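Local coordinates for alpha-galactosidase 1 (Saccharomyces cerevisiae, PDB 3LRK), which hydrolyses terminal, non-reducing alpha-D-galactose residues from alpha-D-galactosides, including galactose oligosaccharides, galactomannans and galactolipids, as a secreted homotetrameric glycoprotein, at residues D172-N175 with P180-Y183; G126-E131 with Y152-F157; D73-G78 with Q136-N141; G78-S81 with L85-D88. The protein carries 1 engineered substitution. All blocks are in the same frame, centred on the assembly; numbering follows the deposited sequence.

Interaction 1 of 4, residues D172-N175 with P180-Y183. Engineered in segment 180-183: Val181 (natural residue Ile). With NAG (2-acetamido-2-deoxy-beta-D-glucopyranose), chain E.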
loop_
_atom_site.group_PDB
_atom_site.type_symbol
_atom_site.label_atom_id
_atom_site.label_comp_id
_atom_site.label_asym_id
_atom_site.label_seq_id
_atom_site.Cartn_x
_atom_site.Cartn_y
_atom_site.Cartn_z
ATOM N N ASP A 172 2.176 -7.354 -29.450
ATOM C CA ASP A 172 1.318 -7.546 -30.622
ATOM C C ASP A 172 1.926 -6.986 -31.904
ATOM O O ASP A 172 1.869 -7.629 -32.959
ATOM C CB ASP A 172 -0.061 -6.930 -30.396
ATOM C CG ASP A 172 -0.877 -7.675 -29.348
ATOM O OD1 ASP A 172 -0.516 -8.812 -28.971
ATOM O OD2 ASP A 172 -1.897 -7.112 -28.903
ATOM N N ALA A 173 2.485 -5.781 -31.814
ATOM C CA ALA A 173 3.140 -5.133 -32.956
ATOM C C ALA A 173 4.303 -5.976 -33.497
ATOM O O ALA A 173 4.468 -6.093 -34.704
ATOM C CB ALA A 173 3.622 -3.729 -32.570
ATOM N N LEU A 174 5.106 -6.547 -32.608
ATOM C CA LEU A 174 6.218 -7.413 -33.013
ATOM C C LEU A 174 5.693 -8.689 -33.669
ATOM O O LEU A 174 6.187 -9.114 -34.729
ATOM C CB LEU A 174 7.112 -7.749 -31.807
ATOM C CG LEU A 174 7.965 -6.645 -31.190
ATOM C CD1 LEU A 174 8.523 -7.074 -29.819
ATOM C CD2 LEU A 174 9.109 -6.214 -32.143
ATOM N N ASN A 175 4.663 -9.282 -33.065
ATOM C CA ASN A 175 4.034 -10.449 -33.665
ATOM C C ASN A 175 3.552 -10.157 -35.092
ATOM O O ASN A 175 3.730 -10.981 -35.990
ATOM C CB ASN A 175 2.876 -10.953 -32.789
ATOM C CG ASN A 175 2.291 -12.244 -33.312
ATOM O OD1 ASN A 175 1.405 -12.231 -34.161
ATOM N ND2 ASN A 175 2.822 -13.361 -32.837
ATOM N N PRO A 180 10.237 -13.570 -35.783
ATOM C CA PRO A 180 10.414 -13.924 -34.376
ATOM C C PRO A 180 11.361 -12.953 -33.685
ATOM O O PRO A 180 12.473 -12.690 -34.164
ATOM C CB PRO A 180 11.024 -15.335 -34.428
ATOM C CG PRO A 180 10.642 -15.861 -35.773
ATOM C CD PRO A 180 10.685 -14.660 -36.672
ATOM N N VAL A 181 10.883 -12.393 -32.584
ATOM C CA VAL A 181 11.679 -11.479 -31.765
ATOM C C VAL A 181 11.520 -11.901 -30.309
ATOM O O VAL A 181 10.393 -12.007 -29.792
ATOM C CB VAL A 181 11.267 -9.982 -32.000
ATOM C CG1 VAL A 181 12.049 -9.021 -31.086
ATOM C CG2 VAL A 181 11.430 -9.587 -33.473
ATOM N N PHE A 182 12.650 -12.183 -29.665
ATOM C CA PHE A 182 12.699 -12.405 -28.232
ATOM C C PHE A 182 12.347 -11.077 -27.551
ATOM O O PHE A 182 13.045 -10.077 -27.739
ATOM C CB PHE A 182 14.121 -12.816 -27.831
ATOM C CG PHE A 182 14.235 -13.357 -26.418
ATOM C CD1 PHE A 182 14.104 -12.517 -25.311
ATOM C CD2 PHE A 182 14.486 -14.711 -26.207
ATOM C CE1 PHE A 182 14.218 -13.013 -24.032
ATOM C CE2 PHE A 182 14.610 -15.216 -24.928
ATOM C CZ PHE A 182 14.467 -14.370 -23.838
ATOM N N TYR A 183 11.267 -11.068 -26.766
ATOM C CA TYR A 183 10.757 -9.808 -26.197
ATOM C C TYR A 183 11.086 -9.697 -24.701
ATOM O O TYR A 183 10.551 -10.442 -23.867
ATOM C CB TYR A 183 9.250 -9.695 -26.488
ATOM C CG TYR A 183 8.549 -8.401 -26.077
ATOM C CD1 TYR A 183 9.145 -7.140 -26.252
ATOM C CD2 TYR A 183 7.255 -8.453 -25.556
ATOM C CE1 TYR A 183 8.456 -5.950 -25.874
ATOM C CE2 TYR A 183 6.567 -7.302 -25.192
ATOM C CZ TYR A 183 7.153 -6.063 -25.352
ATOM O OH TYR A 183 6.424 -4.961 -24.959
HETATM C C1 NAG E . 2.280 -14.574 -33.416
HETATM C C2 NAG E . 3.498 -15.506 -33.482
HETATM C C3 NAG E . 3.108 -16.943 -33.821
HETATM C C4 NAG E . 2.018 -17.458 -32.885
HETATM C C5 NAG E . 0.888 -16.450 -32.697
HETATM C C6 NAG E . 0.173 -16.837 -31.413
HETATM C C7 NAG E . 5.602 -14.453 -34.158
HETATM C C8 NAG E . 6.415 -13.969 -35.323
HETATM N N2 NAG E . 4.451 -15.042 -34.473
HETATM O O3 NAG E . 4.232 -17.770 -33.658
HETATM O O4 NAG E . 1.482 -18.676 -33.376
HETATM O O5 NAG E . 1.313 -15.099 -32.527
HETATM O O6 NAG E . -1.105 -16.295 -31.514
HETATM O O7 NAG E . 6.004 -14.307 -33.003
#
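Leu174, near the C-terminal end of helix 160-177, turns its two methyl groups to the segment 180-183 and supplies most of the surface buried here. Its CD1 reaches the ring of Tyr183 obliquely, 3.6 Å from Tyr183 CD1, with CG and CE1 of the same ring only slightly farther off; the two side chains cross at about a right angle. Toward Val181, an engineered residue where the natural sequence has isoleucine, the methyls are not told apart: Leu174 CD1 and CD2 both stand about 4.2 Å from Val181 CG1, a looser, ordinary apolar meeting. The leucine CG sits anti to its own carbonyl carbon (chi1 -70°), beside the backbone N, which turns the fork toward Val181 and the ring of Tyr183. Tyr183 has its ring anti to the backbone N (chi1 -175°) and reaches the helix, where its OH hydrogen-bonds to the carbonyl O of Tyr167. The phenol is thus fixed at its polar end while the leucine CD1 meets its ring near CD1. Leu146 of strand 145-149 touches both Leu174 and Val181 and extends the apolar cluster. One residue further along the helix, Asn175 turns from the interface and carries an N-linked sugar, with ND2 bonded to NAG C1 at 1.4 Å; the acetamide methyl C8 of this sugar comes within 3.9 Å of Pro180 N. Helix packed on its following strand in this way is the return half of a beta-alpha-beta crossover, here strand 145-149, helix 160-177 and strand 182-185 of the TIM barrel.

Interaction 2 of 4, residues G126-E131 with Y152-F157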
loop_
_atom_site.group_PDB
_atom_site.type_symbol
_atom_site.label_atom_id
_atom_site.label_comp_id
_atom_site.label_asym_id
_atom_site.label_seq_id
_atom_site.Cartn_x
_atom_site.Cartn_y
_atom_site.Cartn_z
ATOM N N GLY A 126 11.096 7.468 -28.242
ATOM C CA GLY A 126 10.466 6.297 -27.641
ATOM C C GLY A 126 9.309 5.785 -28.479
ATOM O O GLY A 126 8.837 6.472 -29.392
ATOM N N SER A 127 8.846 4.572 -28.170
ATOM C CA SER A 127 7.890 3.868 -29.019
ATOM C C SER A 127 6.420 3.930 -28.586
ATOM O O SER A 127 5.560 3.372 -29.272
ATOM C CB SER A 127 8.287 2.386 -29.153
ATOM O OG SER A 127 9.566 2.249 -29.738
ATOM N N LEU A 128 6.126 4.585 -27.466
ATOM C CA LEU A 128 4.725 4.645 -26.995
ATOM C C LEU A 128 3.796 5.310 -28.026
ATOM O O LEU A 128 4.013 6.459 -28.425
ATOM C CB LEU A 128 4.619 5.327 -25.627
ATOM C CG LEU A 128 3.254 5.297 -24.914
ATOM C CD1 LEU A 128 2.681 3.862 -24.841
ATOM C CD2 LEU A 128 3.384 5.925 -23.511
ATOM N N GLY A 129 2.787 4.554 -28.457
ATOM C CA GLY A 129 1.831 4.980 -29.475
ATOM C C GLY A 129 2.394 4.867 -30.885
ATOM O O GLY A 129 1.754 5.271 -31.845
ATOM N N ARG A 130 3.605 4.329 -30.996
ATOM C CA ARG A 130 4.298 4.196 -32.271
ATOM C C ARG A 130 4.739 2.757 -32.463
ATOM O O ARG A 130 5.668 2.477 -33.220
ATOM C CB ARG A 130 5.499 5.145 -32.309
ATOM C CG ARG A 130 5.096 6.629 -32.119
ATOM C CD ARG A 130 6.322 7.500 -31.991
ATOM N NE ARG A 130 6.021 8.902 -31.686
ATOM C CZ ARG A 130 5.810 9.856 -32.596
ATOM N NH1 ARG A 130 5.833 9.584 -33.902
ATOM N NH2 ARG A 130 5.558 11.104 -32.199
ATOM N N GLU A 131 4.037 1.842 -31.796
ATOM C CA GLU A 131 4.493 0.458 -31.684
ATOM C C GLU A 131 4.521 -0.253 -33.024
ATOM O O GLU A 131 5.469 -0.987 -33.305
ATOM C CB GLU A 131 3.649 -0.333 -30.674
ATOM C CG GLU A 131 3.805 0.135 -29.218
ATOM C CD GLU A 131 2.857 1.271 -28.838
ATOM O OE1 GLU A 131 2.173 1.814 -29.726
ATOM O OE2 GLU A 131 2.808 1.613 -27.645
ATOM N N TYR A 152 9.607 7.590 -19.293
ATOM C CA TYR A 152 8.686 8.548 -19.934
ATOM C C TYR A 152 7.379 7.942 -20.440
ATOM O O TYR A 152 6.946 8.189 -21.576
ATOM C CB TYR A 152 9.435 9.354 -21.019
ATOM C CG TYR A 152 10.647 10.009 -20.407
ATOM C CD1 TYR A 152 11.933 9.544 -20.690
ATOM C CD2 TYR A 152 10.502 11.060 -19.494
ATOM C CE1 TYR A 152 13.055 10.117 -20.092
ATOM C CE2 TYR A 152 11.622 11.647 -18.886
ATOM C CZ TYR A 152 12.891 11.177 -19.207
ATOM O OH TYR A 152 13.997 11.730 -18.608
ATOM N N ASN A 153 6.740 7.143 -19.580
ATOM C CA ASN A 153 5.547 6.391 -20.002
ATOM C C ASN A 153 4.220 7.173 -19.973
ATOM O O ASN A 153 3.143 6.580 -20.091
ATOM C CB ASN A 153 5.429 5.066 -19.217
ATOM C CG ASN A 153 5.340 5.281 -17.725
ATOM O OD1 ASN A 153 4.726 6.248 -17.252
ATOM N ND2 ASN A 153 5.970 4.400 -16.970
ATOM N N LYS A 154 4.296 8.494 -19.792
ATOM C CA LYS A 154 3.124 9.368 -19.927
ATOM C C LYS A 154 1.950 8.977 -19.012
ATOM O O LYS A 154 0.800 9.000 -19.439
ATOM C CB LYS A 154 2.648 9.400 -21.389
ATOM C CG LYS A 154 3.714 9.856 -22.399
ATOM C CD LYS A 154 3.192 9.777 -23.842
ATOM C CE LYS A 154 2.749 11.120 -24.364
ATOM N NZ LYS A 154 2.543 11.048 -25.860
ATOM N N GLY A 155 2.256 8.604 -17.774
ATOM C CA GLY A 155 1.240 8.224 -16.786
ATOM C C GLY A 155 0.592 6.858 -16.972
ATOM O O GLY A 155 -0.340 6.509 -16.223
ATOM N N GLN A 156 1.104 6.065 -17.917
ATOM C CA GLN A 156 0.494 4.762 -18.251
ATOM C C GLN A 156 1.047 3.599 -17.422
ATOM O O GLN A 156 1.523 2.584 -17.950
ATOM C CB GLN A 156 0.596 4.468 -19.748
ATOM C CG GLN A 156 -0.135 5.459 -20.627
ATOM C CD GLN A 156 -0.185 5.041 -22.078
ATOM O OE1 GLN A 156 -0.097 3.852 -22.401
ATOM N NE2 GLN A 156 -0.341 6.018 -22.968
ATOM N N PHE A 157 0.959 3.770 -16.111
ATOM C CA PHE A 157 1.401 2.798 -15.123
ATOM C C PHE A 157 0.523 2.984 -13.880
ATOM O O PHE A 157 -0.321 3.892 -13.849
ATOM C CB PHE A 157 2.891 3.006 -14.796
ATOM C CG PHE A 157 3.163 4.210 -13.943
ATOM C CD1 PHE A 157 3.359 4.069 -12.568
ATOM C CD2 PHE A 157 3.205 5.489 -14.505
ATOM C CE1 PHE A 157 3.594 5.187 -11.757
ATOM C CE2 PHE A 157 3.440 6.613 -13.709
ATOM C CZ PHE A 157 3.631 6.458 -12.324
#
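Leu128 pushes its forked end toward the turn Asn153-Gln156, and every close approach in this contact involves one of its two methyls. CG stands anti to the backbone N (chi1 -172°), which directs the fork toward the segment 152-157. The tight part lies at CD2, 3.5 Å from the carbonyl O of Asn153, with Lys154 CD at 3.9 Å and Gln156 NE2 at 3.8 Å. That carbonyl also accepts the N-H of Gln156, closing a type I' turn at 3.0 Å between N and O, so the methyl meets a backbone already held in shape. Gln156 approaches from the opposite direction with an extended chain, placing its OE1 3.7 Å from Leu128 CD1. Arg166 of helix 160-177 also packs on the leucine.

The margin is looser. Lys154 offers only its aliphatic part, CB to CD, before its chain bends at chi3 (100°); it also packs on Tyr164 of a second subunit. Within the segment 126-131, Gly129 gives its N-H to Glu131 OE2 at 3.1 Å, from above the carboxylate plane. The contact between the two loops therefore depends on methyl groups against a carbonyl, an amide and a lysine's methylene chain: dispersion and shape, without a hydrogen bond between the segments, while the bonds that close the two turns, Arg130 N to Ser127 O and Gln156 N to Asn153 O, each stay within one loop.

Interaction 3 of 4, residues D73-G78 with Q136-N141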
loop_
_atom_site.group_PDB
_atom_site.type_symbol
_atom_site.label_atom_id
_atom_site.label_comp_id
_atom_site.label_asym_id
_atom_site.label_seq_id
_atom_site.Cartn_x
_atom_site.Cartn_y
_atom_site.Cartn_z
ATOM N N ASP A 73 20.607 1.853 -25.502
ATOM C CA ASP A 73 20.054 3.185 -25.801
ATOM C C ASP A 73 20.984 4.016 -26.710
ATOM O O ASP A 73 22.098 3.590 -27.018
ATOM C CB ASP A 73 19.830 3.914 -24.463
ATOM C CG ASP A 73 18.698 4.958 -24.497
ATOM O OD1 ASP A 73 18.264 5.434 -25.575
ATOM O OD2 ASP A 73 18.231 5.306 -23.393
ATOM N N CYS A 74 20.510 5.196 -27.130
ATOM C CA CYS A 74 21.322 6.231 -27.820
ATOM C C CYS A 74 21.783 5.893 -29.239
ATOM O O CYS A 74 22.841 6.365 -29.696
ATOM C CB CYS A 74 22.543 6.636 -26.980
ATOM S SG CYS A 74 22.332 6.482 -25.205
ATOM N N TRP A 75 20.987 5.102 -29.949
ATOM C CA TRP A 75 21.412 4.588 -31.250
ATOM C C TRP A 75 20.766 5.372 -32.401
ATOM O O TRP A 75 21.293 5.387 -33.519
ATOM C CB TRP A 75 21.107 3.077 -31.345
ATOM C CG TRP A 75 19.643 2.766 -31.264
ATOM C CD1 TRP A 75 18.937 2.392 -30.146
ATOM C CD2 TRP A 75 18.688 2.829 -32.335
ATOM N NE1 TRP A 75 17.608 2.210 -30.463
ATOM C CE2 TRP A 75 17.423 2.476 -31.792
ATOM C CE3 TRP A 75 18.774 3.139 -33.701
ATOM C CZ2 TRP A 75 16.261 2.429 -32.566
ATOM C CZ3 TRP A 75 17.614 3.097 -34.470
ATOM C CH2 TRP A 75 16.369 2.733 -33.895
ATOM N N SER A 76 19.627 6.013 -32.117
ATOM C CA SER A 76 18.837 6.726 -33.124
ATOM C C SER A 76 19.150 8.227 -33.165
ATOM O O SER A 76 19.757 8.777 -32.243
ATOM C CB SER A 76 17.338 6.543 -32.856
ATOM O OG SER A 76 17.004 6.959 -31.539
ATOM N N SER A 77 18.731 8.878 -34.240
ATOM C CA SER A 77 18.910 10.330 -34.370
ATOM C C SER A 77 17.581 11.092 -34.465
ATOM O O SER A 77 17.560 12.326 -34.436
ATOM C CB SER A 77 19.808 10.642 -35.572
ATOM O OG SER A 77 19.217 10.187 -36.777
ATOM N N GLY A 78 16.476 10.358 -34.541
ATOM C CA GLY A 78 15.146 10.954 -34.718
ATOM C C GLY A 78 14.223 10.068 -35.536
ATOM O O GLY A 78 14.405 8.838 -35.584
ATOM N N GLN A 136 7.979 -2.706 -36.846
ATOM C CA GLN A 136 8.283 -2.836 -38.272
ATOM C C GLN A 136 9.719 -2.436 -38.619
ATOM O O GLN A 136 10.413 -3.165 -39.344
ATOM C CB GLN A 136 7.294 -2.046 -39.139
ATOM C CG GLN A 136 7.354 -2.414 -40.634
ATOM C CD GLN A 136 7.055 -3.893 -40.886
ATOM O OE1 GLN A 136 6.039 -4.423 -40.437
ATOM N NE2 GLN A 136 7.956 -4.564 -41.593
ATOM N N PHE A 137 10.158 -1.286 -38.105
ATOM C CA PHE A 137 11.571 -0.894 -38.207
ATOM C C PHE A 137 12.519 -2.001 -37.723
ATOM O O PHE A 137 13.506 -2.331 -38.416
ATOM C CB PHE A 137 11.858 0.429 -37.457
ATOM C CG PHE A 137 13.320 0.771 -37.396
ATOM C CD1 PHE A 137 13.902 1.581 -38.372
ATOM C CD2 PHE A 137 14.125 0.260 -36.379
ATOM C CE1 PHE A 137 15.250 1.872 -38.326
ATOM C CE2 PHE A 137 15.487 0.547 -36.339
ATOM C CZ PHE A 137 16.042 1.362 -37.313
ATOM N N PHE A 138 12.241 -2.580 -36.549
ATOM C CA PHE A 138 13.137 -3.607 -36.013
ATOM C C PHE A 138 13.164 -4.864 -36.906
ATOM O O PHE A 138 14.227 -5.420 -37.167
ATOM C CB PHE A 138 12.830 -3.949 -34.544
ATOM C CG PHE A 138 13.012 -2.781 -33.597
ATOM C CD1 PHE A 138 14.238 -2.108 -33.514
ATOM C CD2 PHE A 138 11.956 -2.351 -32.796
ATOM C CE1 PHE A 138 14.403 -1.022 -32.645
ATOM C CE2 PHE A 138 12.112 -1.265 -31.929
ATOM C CZ PHE A 138 13.337 -0.599 -31.850
ATOM N N ALA A 139 11.996 -5.283 -37.385
ATOM C CA ALA A 139 11.895 -6.424 -38.300
ATOM C C ALA A 139 12.552 -6.147 -39.663
ATOM O O ALA A 139 13.226 -7.026 -40.215
ATOM C CB ALA A 139 10.464 -6.823 -38.475
ATOM N N ASN A 140 12.372 -4.930 -40.188
ATOM C CA ASN A 140 13.027 -4.514 -41.448
ATOM C C ASN A 140 14.543 -4.580 -41.336
ATOM O O ASN A 140 15.244 -4.841 -42.320
ATOM C CB ASN A 140 12.620 -3.091 -41.850
ATOM C CG ASN A 140 11.217 -3.012 -42.413
ATOM O OD1 ASN A 140 10.517 -4.025 -42.550
ATOM N ND2 ASN A 140 10.788 -1.798 -42.730
ATOM N N ASN A 141 15.036 -4.328 -40.124
ATOM C CA ASN A 141 16.463 -4.347 -39.825
ATOM C C ASN A 141 16.973 -5.663 -39.237
ATOM O O ASN A 141 18.092 -5.733 -38.728
ATOM C CB ASN A 141 16.819 -3.135 -38.964
ATOM C CG ASN A 141 16.691 -1.851 -39.743
ATOM O OD1 ASN A 141 15.649 -1.188 -39.709
ATOM N ND2 ASN A 141 17.721 -1.531 -40.522
#
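Trp75 holds its indole between the backbone N and the carbonyl carbon (chi1 63°), whereas Phe137 has its ring anti to the backbone N (chi1 173°), and with these torsions the two aromatic groups approach from opposite directions. They meet at their far ends, Trp75 CH2 lying 3.4 Å from Phe137 CE2 and Trp75 CZ3 3.7 Å from Phe137 CZ. The planes differ by only 22°, yet the centroid of the indole's six-membered ring is 5.4 Å from that of Phe137, so the rings are slid apart and barely overlap. Phe138, the next residue of helix 131-140, reaches the same indole obliquely, bringing CE1 to 3.9 Å from Trp75 CZ2. The benzo end of the tryptophan is thereby received by two successive phenylalanines. Its pyrrole N-H is satisfied at the opposite end, where NE1 bonds to the carbonyl O of Tyr113 in strand 109-115, a bond that satisfies this buried N-H and limits the ring's rotation. Met112 of that strand touches both Trp75 and Phe138.

Just before the tryptophan, Asp73 is a substrate-binding residue, and Cys74 is joined to Cys42 by a disulfide; Cys74 N also bonds to Asp73 OD1 at 2.7 Å. The segment 73-78 thus runs from the pocket, past this aromatic cluster, into strand 76-79: an excursion following barrel strand 68-70, packed on helix 131-140 of the GH27 TIM barrel.

Interaction 4 of 4, residues G78-S81 with L85-D88; sequences GRDS and LVAD
The carbonyl O of Gly78 accepts the N-H of Val86 at 2.9 Å, with an N-H...O angle of 155°, across the beta hairpin formed by strands 76-79 and 85-87. Next along the ladder, Arg79 and Leu85 form a non-hydrogen-bonded antiparallel pair, their CA atoms only 4.5 Å apart, and their side chains run side by side in the same direction. The extended arginine lays its guanidinium beside the leucine, so that Leu85 CD2 sits over one face, displaced toward the rim, 3.8 Å from Arg79 NH2; Leu85 CG is equally near NH1. The methyl lies over part of one face of the cation, whose N-H groups are taken by others: NH2 forms a salt bridge with Asp134 and also bonds to the carbonyl O of Gly126, while NH1 bonds to that of Gly83 in the turn. This set of partners fixes the guanidinium's orientation and probably offsets its charge. Leu85 continues inward onto Phe137 and Phe138 of helix 131-140, joining the hairpin to the barrel.

On the face opposite Arg79 and Leu85, Val86 packs against the backbone where the first strand ends. Asp80 has its carboxylate between the backbone N and the carbonyl carbon (chi1 69°), and its OD1 takes the N-H of Phe84, bracing the turn. Val86 CG2, anti to its own carbonyl carbon, comes to 3.5 Å from Asp80 N and 3.7 Å from Asp80 CB.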
loop_
_atom_site.group_PDB
_atom_site.type_symbol
_atom_site.label_atom_id
_atom_site.label_comp_id
_atom_site.label_asym_id
_atom_site.label_seq_id
_atom_site.Cartn_x
_atom_site.Cartn_y
_atom_site.Cartn_z
ATOM N N GLY A 78 16.476 10.358 -34.541
ATOM C CA GLY A 78 15.146 10.954 -34.718
ATOM C C GLY A 78 14.223 10.068 -35.536
ATOM O O GLY A 78 14.405 8.838 -35.584
ATOM N N ARG A 79 13.236 10.691 -36.181
ATOM C CA ARG A 79 12.287 9.990 -37.054
ATOM C C ARG A 79 12.215 10.686 -38.417
ATOM O O ARG A 79 12.363 11.916 -38.504
ATOM C CB ARG A 79 10.887 9.914 -36.414
ATOM C CG ARG A 79 10.854 9.207 -35.065
ATOM C CD ARG A 79 9.440 9.038 -34.491
ATOM N NE ARG A 79 9.487 8.187 -33.299
ATOM C CZ ARG A 79 9.349 6.854 -33.313
ATOM N NH1 ARG A 79 9.127 6.212 -34.452
ATOM N NH2 ARG A 79 9.439 6.162 -32.182
ATOM N N ASP A 80 11.992 9.904 -39.472
ATOM C CA ASP A 80 11.892 10.449 -40.838
ATOM C C ASP A 80 10.507 11.041 -41.134
ATOM O O ASP A 80 9.644 11.069 -40.253
ATOM C CB ASP A 80 12.306 9.394 -41.888
ATOM C CG ASP A 80 11.317 8.224 -42.003
ATOM O OD1 ASP A 80 10.143 8.349 -41.588
ATOM O OD2 ASP A 80 11.723 7.171 -42.548
ATOM N N SER A 81 10.283 11.492 -42.370
ATOM C CA SER A 81 9.003 12.121 -42.740
ATOM C C SER A 81 7.800 11.168 -42.654
ATOM O O SER A 81 6.657 11.614 -42.571
ATOM C CB SER A 81 9.073 12.771 -44.130
ATOM O OG SER A 81 9.160 11.796 -45.157
ATOM N N LEU A 85 11.630 5.414 -37.210
ATOM C CA LEU A 85 12.910 5.565 -36.534
ATOM C C LEU A 85 14.039 5.634 -37.554
ATOM O O LEU A 85 14.026 4.901 -38.550
ATOM C CB LEU A 85 13.183 4.381 -35.600
ATOM C CG LEU A 85 12.402 4.294 -34.284
ATOM C CD1 LEU A 85 12.476 2.882 -33.731
ATOM C CD2 LEU A 85 12.936 5.310 -33.285
ATOM N N VAL A 86 14.996 6.518 -37.289
ATOM C CA VAL A 86 16.207 6.648 -38.104
ATOM C C VAL A 86 17.416 6.359 -37.212
ATOM O O VAL A 86 17.579 6.984 -36.168
ATOM C CB VAL A 86 16.310 8.069 -38.745
ATOM C CG1 VAL A 86 17.594 8.226 -39.575
ATOM C CG2 VAL A 86 15.095 8.348 -39.621
ATOM N N ALA A 87 18.248 5.397 -37.609
ATOM C CA ALA A 87 19.502 5.148 -36.899
ATOM C C ALA A 87 20.450 6.333 -37.103
ATOM O O ALA A 87 20.456 6.928 -38.170
ATOM C CB ALA A 87 20.153 3.869 -37.401
ATOM N N ASP A 88 21.225 6.672 -36.073
ATOM C CA ASP A 88 22.212 7.737 -36.166
ATOM C C ASP A 88 23.239 7.327 -37.232
ATOM O O ASP A 88 23.920 6.317 -37.078
ATOM C CB ASP A 88 22.884 7.956 -34.801
ATOM C CG ASP A 88 23.897 9.100 -34.813
ATOM O OD1 ASP A 88 24.869 9.024 -35.584
ATOM O OD2 ASP A 88 23.733 10.073 -34.044
#

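Interactions 3 and 4 are the closest, their centres about 8 Å apart: they share Gly78, and Ser77 N lies 2.9 Å from Val86 O, a probable backbone bond of the same hairpin. Interaction 4 reaches interaction 2 through Arg79 NH2, 2.9 Å from Gly126 O. Interaction 2 in turn touches interaction 1, where Ala173 CB packs 3.4 Å from Glu131 O. Helix 131-140 links these neighbours, since Glu131 begins it and Phe137 and Phe138 lie near its end. The catalytic centre lies nearby: side chains of Tyr183 (interaction 1) and Asn153 (interaction 2) are about 10 and 9 Å from that of the nucleophile Asp149, and interaction 3 holds substrate-binding Asp73.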